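Polysaccharide deacetylase (Ammonifex degensii, PDB 4WCJ) probably removes N-acetyl groups from the exopolysaccharide poly-beta-1,6-N-acetyl-D-glucosamine, as a zinc-binding family 4 carbohydrate esterase. Local coordinates at residues 93-105 against 112-124. Sequence-based numbering, arbitrary orientation.
Sequences VLVTFDDGDLSVY and LKKRKIPFLFFVI. With ZN (zinc ion), chain B.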
loop_
_atom_site.group_PDB
_atom_site.type_symbol
_atom_site.label_atom_id
_atom_site.label_comp_id
_atom_site.label_asym_id
_atom_site.label_seq_id
_atom_site.Cartn_x
_atom_site.Cartn_y
_atom_site.Cartn_z
ATOM N N VAL A 93 0.561 -12.075 5.809
ATOM C CA VAL A 93 -0.209 -10.884 5.439
ATOM C C VAL A 93 0.576 -9.594 5.666
ATOM O O VAL A 93 1.190 -9.407 6.711
ATOM C CB VAL A 93 -1.543 -10.795 6.220
ATOM C CG1 VAL A 93 -2.180 -9.418 6.063
ATOM C CG2 VAL A 93 -2.507 -11.860 5.744
ATOM N N LEU A 94 0.550 -8.716 4.664
ATOM C CA LEU A 94 1.073 -7.361 4.780
ATOM C C LEU A 94 -0.070 -6.349 4.750
ATOM O O LEU A 94 -0.915 -6.374 3.844
ATOM C CB LEU A 94 2.061 -7.063 3.652
ATOM C CG LEU A 94 2.616 -5.636 3.589
ATOM C CD1 LEU A 94 3.320 -5.264 4.887
ATOM C CD2 LEU A 94 3.565 -5.480 2.419
ATOM N N VAL A 95 -0.098 -5.466 5.741
ATOM C CA VAL A 95 -1.067 -4.376 5.772
ATOM C C VAL A 95 -0.519 -3.167 5.017
ATOM O O VAL A 95 0.610 -2.737 5.264
ATOM C CB VAL A 95 -1.412 -3.966 7.224
ATOM C CG1 VAL A 95 -2.357 -2.772 7.235
ATOM C CG2 VAL A 95 -2.008 -5.141 7.978
ATOM N N THR A 96 -1.300 -2.643 4.071
ATOM C CA THR A 96 -0.920 -1.414 3.373
ATOM C C THR A 96 -2.072 -0.406 3.307
ATOM O O THR A 96 -3.259 -0.775 3.298
ATOM C CB THR A 96 -0.416 -1.687 1.921
ATOM O OG1 THR A 96 -1.527 -1.914 1.039
ATOM C CG2 THR A 96 0.546 -2.866 1.885
ATOM N N PHE A 97 -1.699 0.869 3.249
ATOM C CA PHE A 97 -2.632 1.974 3.066
ATOM C C PHE A 97 -2.214 2.834 1.884
ATOM O O PHE A 97 -1.026 3.130 1.739
ATOM C CB PHE A 97 -2.696 2.857 4.314
ATOM C CG PHE A 97 -3.497 2.272 5.432
ATOM C CD1 PHE A 97 -2.977 1.269 6.221
ATOM C CD2 PHE A 97 -4.778 2.733 5.688
ATOM C CE1 PHE A 97 -3.714 0.735 7.256
ATOM C CE2 PHE A 97 -5.522 2.198 6.721
ATOM C CZ PHE A 97 -4.994 1.196 7.499
ATOM N N ASP A 98 -3.183 3.246 1.067
ATOM C CA ASP A 98 -2.942 4.169 -0.056
ATOM C C ASP A 98 -3.487 5.570 0.183
ATOM O O ASP A 98 -4.612 5.705 0.635
ATOM C CB ASP A 98 -3.582 3.646 -1.346
ATOM C CG ASP A 98 -2.797 2.519 -1.979
ATOM O OD1 ASP A 98 -1.797 2.061 -1.378
ATOM O OD2 ASP A 98 -3.198 2.084 -3.078
ATOM N N ASP A 99 -2.657 6.566 -0.144
ATOM C CA ASP A 99 -2.971 7.991 -0.405
ATOM C C ASP A 99 -2.302 8.948 0.589
ATOM O O ASP A 99 -1.518 9.814 0.186
ATOM C CB ASP A 99 -4.479 8.276 -0.437
ATOM C CG ASP A 99 -5.155 7.647 -1.640
ATOM O OD1 ASP A 99 -4.430 7.097 -2.480
ATOM O OD2 ASP A 99 -6.399 7.690 -1.730
ATOM N N GLY A 100 -2.610 8.802 1.875
ATOM C CA GLY A 100 -2.025 9.672 2.876
ATOM C C GLY A 100 -3.059 10.252 3.826
ATOM O O GLY A 100 -2.781 11.225 4.535
ATOM N N ASP A 101 -4.253 9.661 3.844
ATOM C CA ASP A 101 -5.350 10.222 4.628
ATOM C C ASP A 101 -4.990 10.399 6.106
ATOM O O ASP A 101 -4.325 9.553 6.695
ATOM C CB ASP A 101 -6.597 9.354 4.513
ATOM C CG ASP A 101 -7.841 10.072 4.994
ATOM O OD1 ASP A 101 -8.369 10.916 4.236
ATOM O OD2 ASP A 101 -8.300 9.804 6.123
ATOM N N LEU A 102 -5.441 11.507 6.693
ATOM C CA LEU A 102 -5.201 11.792 8.102
ATOM C C LEU A 102 -5.695 10.669 9.009
ATOM O O LEU A 102 -5.133 10.439 10.078
ATOM C CB LEU A 102 -5.875 13.110 8.496
ATOM C CG LEU A 102 -5.734 13.537 9.956
ATOM C CD1 LEU A 102 -4.258 13.617 10.356
ATOM C CD2 LEU A 102 -6.445 14.857 10.205
ATOM N N SER A 103 -6.743 9.966 8.586
ATOM C CA SER A 103 -7.303 8.915 9.431
ATOM C C SER A 103 -6.322 7.772 9.633
ATOM O O SER A 103 -6.443 7.036 10.600
ATOM C CB SER A 103 -8.616 8.364 8.855
ATOM O OG SER A 103 -8.389 7.664 7.639
ATOM N N VAL A 104 -5.362 7.597 8.719
ATOM C CA VAL A 104 -4.331 6.586 8.959
ATOM C C VAL A 104 -3.564 6.932 10.241
ATOM O O VAL A 104 -3.254 6.053 11.044
ATOM C CB VAL A 104 -3.359 6.452 7.759
ATOM C CG1 VAL A 104 -2.284 5.392 8.043
ATOM C CG2 VAL A 104 -4.134 6.090 6.505
ATOM N N TYR A 105 -3.264 8.214 10.446
ATOM C CA TYR A 105 -2.601 8.651 11.669
ATOM C C TYR A 105 -3.542 8.652 12.871
ATOM O O TYR A 105 -3.214 8.115 13.928
ATOM C CB TYR A 105 -2.010 10.049 11.489
ATOM C CG TYR A 105 -1.393 10.624 12.740
ATOM C CD1 TYR A 105 -0.135 10.217 13.171
ATOM C CD2 TYR A 105 -2.068 11.576 13.494
ATOM C CE1 TYR A 105 0.429 10.747 14.325
ATOM C CE2 TYR A 105 -1.511 12.114 14.644
ATOM C CZ TYR A 105 -0.262 11.698 15.053
ATOM O OH TYR A 105 0.281 12.232 16.198
ATOM N N LEU A 112 -2.925 -0.203 15.075
ATOM C CA LEU A 112 -1.739 -0.920 14.621
ATOM C C LEU A 112 -0.638 -0.940 15.678
ATOM O O LEU A 112 0.056 -1.942 15.852
ATOM C CB LEU A 112 -1.196 -0.289 13.340
ATOM C CG LEU A 112 -2.146 -0.443 12.154
ATOM C CD1 LEU A 112 -1.836 0.580 11.056
ATOM C CD2 LEU A 112 -2.070 -1.866 11.608
ATOM N N LYS A 113 -0.465 0.190 16.350
ATOM C CA LYS A 113 0.603 0.324 17.336
ATOM C C LYS A 113 0.319 -0.559 18.544
ATOM O O LYS A 113 1.210 -1.242 19.050
ATOM C CB LYS A 113 0.760 1.787 17.751
ATOM C CG LYS A 113 1.931 2.048 18.693
ATOM C CD LYS A 113 2.284 3.529 18.741
ATOM C CE LYS A 113 1.189 4.355 19.402
ATOM N NZ LYS A 113 1.556 5.801 19.489
ATOM N N LYS A 114 -0.933 -0.560 18.989
ATOM C CA LYS A 114 -1.332 -1.322 20.172
ATOM C C LYS A 114 -1.239 -2.825 19.910
ATOM O O LYS A 114 -1.239 -3.625 20.841
ATOM C CB LYS A 114 -2.750 -0.930 20.599
ATOM C CG LYS A 114 -3.133 -1.340 22.014
ATOM C CD LYS A 114 -4.416 -0.655 22.497
ATOM C CE LYS A 114 -5.655 -1.123 21.735
ATOM N NZ LYS A 114 -5.847 -0.438 20.409
ATOM N N ARG A 115 -1.160 -3.195 18.632
ATOM C CA ARG A 115 -0.997 -4.590 18.226
ATOM C C ARG A 115 0.386 -4.879 17.646
ATOM O O ARG A 115 0.682 -6.020 17.295
ATOM C CB ARG A 115 -2.072 -4.967 17.202
ATOM C CG ARG A 115 -3.451 -5.073 17.807
ATOM C CD ARG A 115 -4.550 -4.898 16.780
ATOM N NE ARG A 115 -5.861 -4.976 17.416
ATOM C CZ ARG A 115 -6.413 -3.987 18.110
ATOM N NH1 ARG A 115 -7.608 -4.155 18.662
ATOM N NH2 ARG A 115 -5.769 -2.832 18.264
ATOM N N LYS A 116 1.227 -3.848 17.556
ATOM C CA LYS A 116 2.581 -3.977 17.003
ATOM C C LYS A 116 2.585 -4.531 15.578
ATOM O O LYS A 116 3.481 -5.288 15.200
ATOM C CB LYS A 116 3.458 -4.867 17.893
ATOM C CG LYS A 116 3.860 -4.255 19.218
ATOM C CD LYS A 116 4.775 -5.205 19.968
ATOM C CE LYS A 116 4.835 -4.881 21.446
ATOM N NZ LYS A 116 5.509 -5.964 22.211
ATOM N N ILE A 117 1.576 -4.149 14.802
ATOM C CA ILE A 117 1.454 -4.592 13.417
ATOM C C ILE A 117 2.098 -3.592 12.460
ATOM O O ILE A 117 1.692 -2.424 12.383
ATOM C CB ILE A 117 -0.026 -4.811 13.033
ATOM C CG1 ILE A 117 -0.597 -5.998 13.811
ATOM C CG2 ILE A 117 -0.166 -5.043 11.531
ATOM C CD1 ILE A 117 -2.100 -6.122 13.730
ATOM N N PRO A 118 3.102 -4.053 11.711
ATOM C CA PRO A 118 3.753 -3.217 10.701
ATOM C C PRO A 118 2.789 -2.879 9.567
ATOM O O PRO A 118 1.791 -3.575 9.381
ATOM C CB PRO A 118 4.896 -4.098 10.182
ATOM C CG PRO A 118 4.861 -5.362 11.001
ATOM C CD PRO A 118 3.511 -5.461 11.609
ATOM N N PHE A 119 3.079 -1.822 8.823
ATOM C CA PHE A 119 2.282 -1.514 7.646
ATOM C C PHE A 119 3.063 -0.665 6.653
ATOM O O PHE A 119 4.002 0.043 7.017
ATOM C CB PHE A 119 0.963 -0.824 8.043
ATOM C CG PHE A 119 1.137 0.495 8.762
ATOM C CD1 PHE A 119 1.591 0.541 10.073
ATOM C CD2 PHE A 119 0.804 1.686 8.131
ATOM C CE1 PHE A 119 1.741 1.747 10.727
ATOM C CE2 PHE A 119 0.946 2.895 8.784
ATOM C CZ PHE A 119 1.406 2.925 10.083
ATOM N N LEU A 120 2.685 -0.763 5.384
ATOM C CA LEU A 120 3.288 0.044 4.341
ATOM C C LEU A 120 2.307 1.158 3.971
ATOM O O LEU A 120 1.158 0.891 3.621
ATOM C CB LEU A 120 3.630 -0.811 3.114
ATOM C CG LEU A 120 4.951 -0.538 2.382
ATOM C CD1 LEU A 120 5.193 -1.551 1.249
ATOM C CD2 LEU A 120 5.024 0.886 1.865
ATOM N N PHE A 121 2.768 2.401 4.044
ATOM C CA PHE A 121 1.934 3.572 3.773
ATOM C C PHE A 121 2.376 4.215 2.463
ATOM O O PHE A 121 3.422 4.885 2.432
ATOM C CB PHE A 121 2.062 4.567 4.930
ATOM C CG PHE A 121 0.957 5.597 5.007
ATOM C CD1 PHE A 121 -0.195 5.493 4.229
ATOM C CD2 PHE A 121 1.099 6.699 5.854
ATOM C CE1 PHE A 121 -1.200 6.457 4.320
ATOM C CE2 PHE A 121 0.099 7.664 5.934
ATOM C CZ PHE A 121 -1.045 7.537 5.182
ATOM N N PHE A 122 1.597 4.013 1.402
ATOM C CA PHE A 122 1.907 4.595 0.102
ATOM C C PHE A 122 1.333 6.004 0.007
ATOM O O PHE A 122 0.129 6.163 -0.124
ATOM C CB PHE A 122 1.338 3.732 -1.026
ATOM C CG PHE A 122 1.930 2.346 -1.106
ATOM C CD1 PHE A 122 3.141 2.129 -1.752
ATOM C CD2 PHE A 122 1.264 1.255 -0.559
ATOM C CE1 PHE A 122 3.668 0.847 -1.847
ATOM C CE2 PHE A 122 1.795 -0.027 -0.649
ATOM C CZ PHE A 122 2.995 -0.227 -1.294
ATOM N N VAL A 123 2.182 7.022 0.060
ATOM C CA VAL A 123 1.672 8.384 0.057
ATOM C C VAL A 123 1.833 9.112 -1.277
ATOM O O VAL A 123 2.790 8.892 -2.023
ATOM C CB VAL A 123 2.332 9.218 1.177
ATOM C CG1 VAL A 123 2.144 8.518 2.526
ATOM C CG2 VAL A 123 3.833 9.449 0.927
ATOM N N ILE A 124 0.852 9.953 -1.574
ATOM C CA ILE A 124 0.927 10.906 -2.669
ATOM C C ILE A 124 1.785 12.052 -2.164
ATOM O O ILE A 124 1.298 12.962 -1.490
ATOM C CB ILE A 124 -0.444 11.419 -3.091
ATOM C CG1 ILE A 124 -1.395 10.247 -3.339
ATOM C CG2 ILE A 124 -0.311 12.270 -4.340
ATOM C CD1 ILE A 124 -2.826 10.652 -3.431
HETATM ZN ZN ZN B . -4.715 5.891 -4.256
HETATM O O HOH W 1 1.534 -6.121 8.145
HETATM O O HOH W 2 -5.347 3.693 -3.969
HETATM O O HOH W 3 -6.914 6.001 -3.832
#
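Val95 to Asp99 run parallel to Phe119 to Val123 as neighbouring strands of the beta/alpha barrel, the axes of these short segments approaching to 4.5 Å at an angle of 22°, in a beta-alpha-beta unit whose connection is helix 102-114. Five backbone bonds join them, from Leu120 N to Val95 O at one end to Ile124 N to Asp99 O at the other; before the first, a water bridges Val95 N and Pro118 O. On the face under the helix, Phe121 sets CG anti to its backbone N (chi1 -162°), which swings the ring back toward strand 91-99. Val104 CG1 lies over one face, 3.9 Å from the centroid of the Phe121 ring, and Val123 CG1 covers the opposite face, while Phe97 O sits in plane at the edge, 3.5 Å from Phe121 CD1. Phe121 CZ reaches Gly100 CA, at the turn from strand into helix. A serine in place of Phe121 would probably open a gap between Val104 and Val123 and take the ring contact from Gly100 CA. Toward the start of the strands, Leu112 CD1 rests over one face of the Phe119 ring, near its rim, and Val95 CG2 meets Ile117 CG2. On the other face of the sheet, Thr96 CB meets the edge of the Phe122 ring at CE2, and the Asp98 carboxylate stands beside that ring, planes 88° apart. Arg245 forms a salt bridge with Asp98 OD2, which also accepts from a zinc-bound water. Asp99, His157 and His162 bind the zinc; Asp99 OD1 coordinates it at 2.2 Å, and Asp99 OD2 accepts from a second metal-bound water at 2.7 Å from the water oxygen.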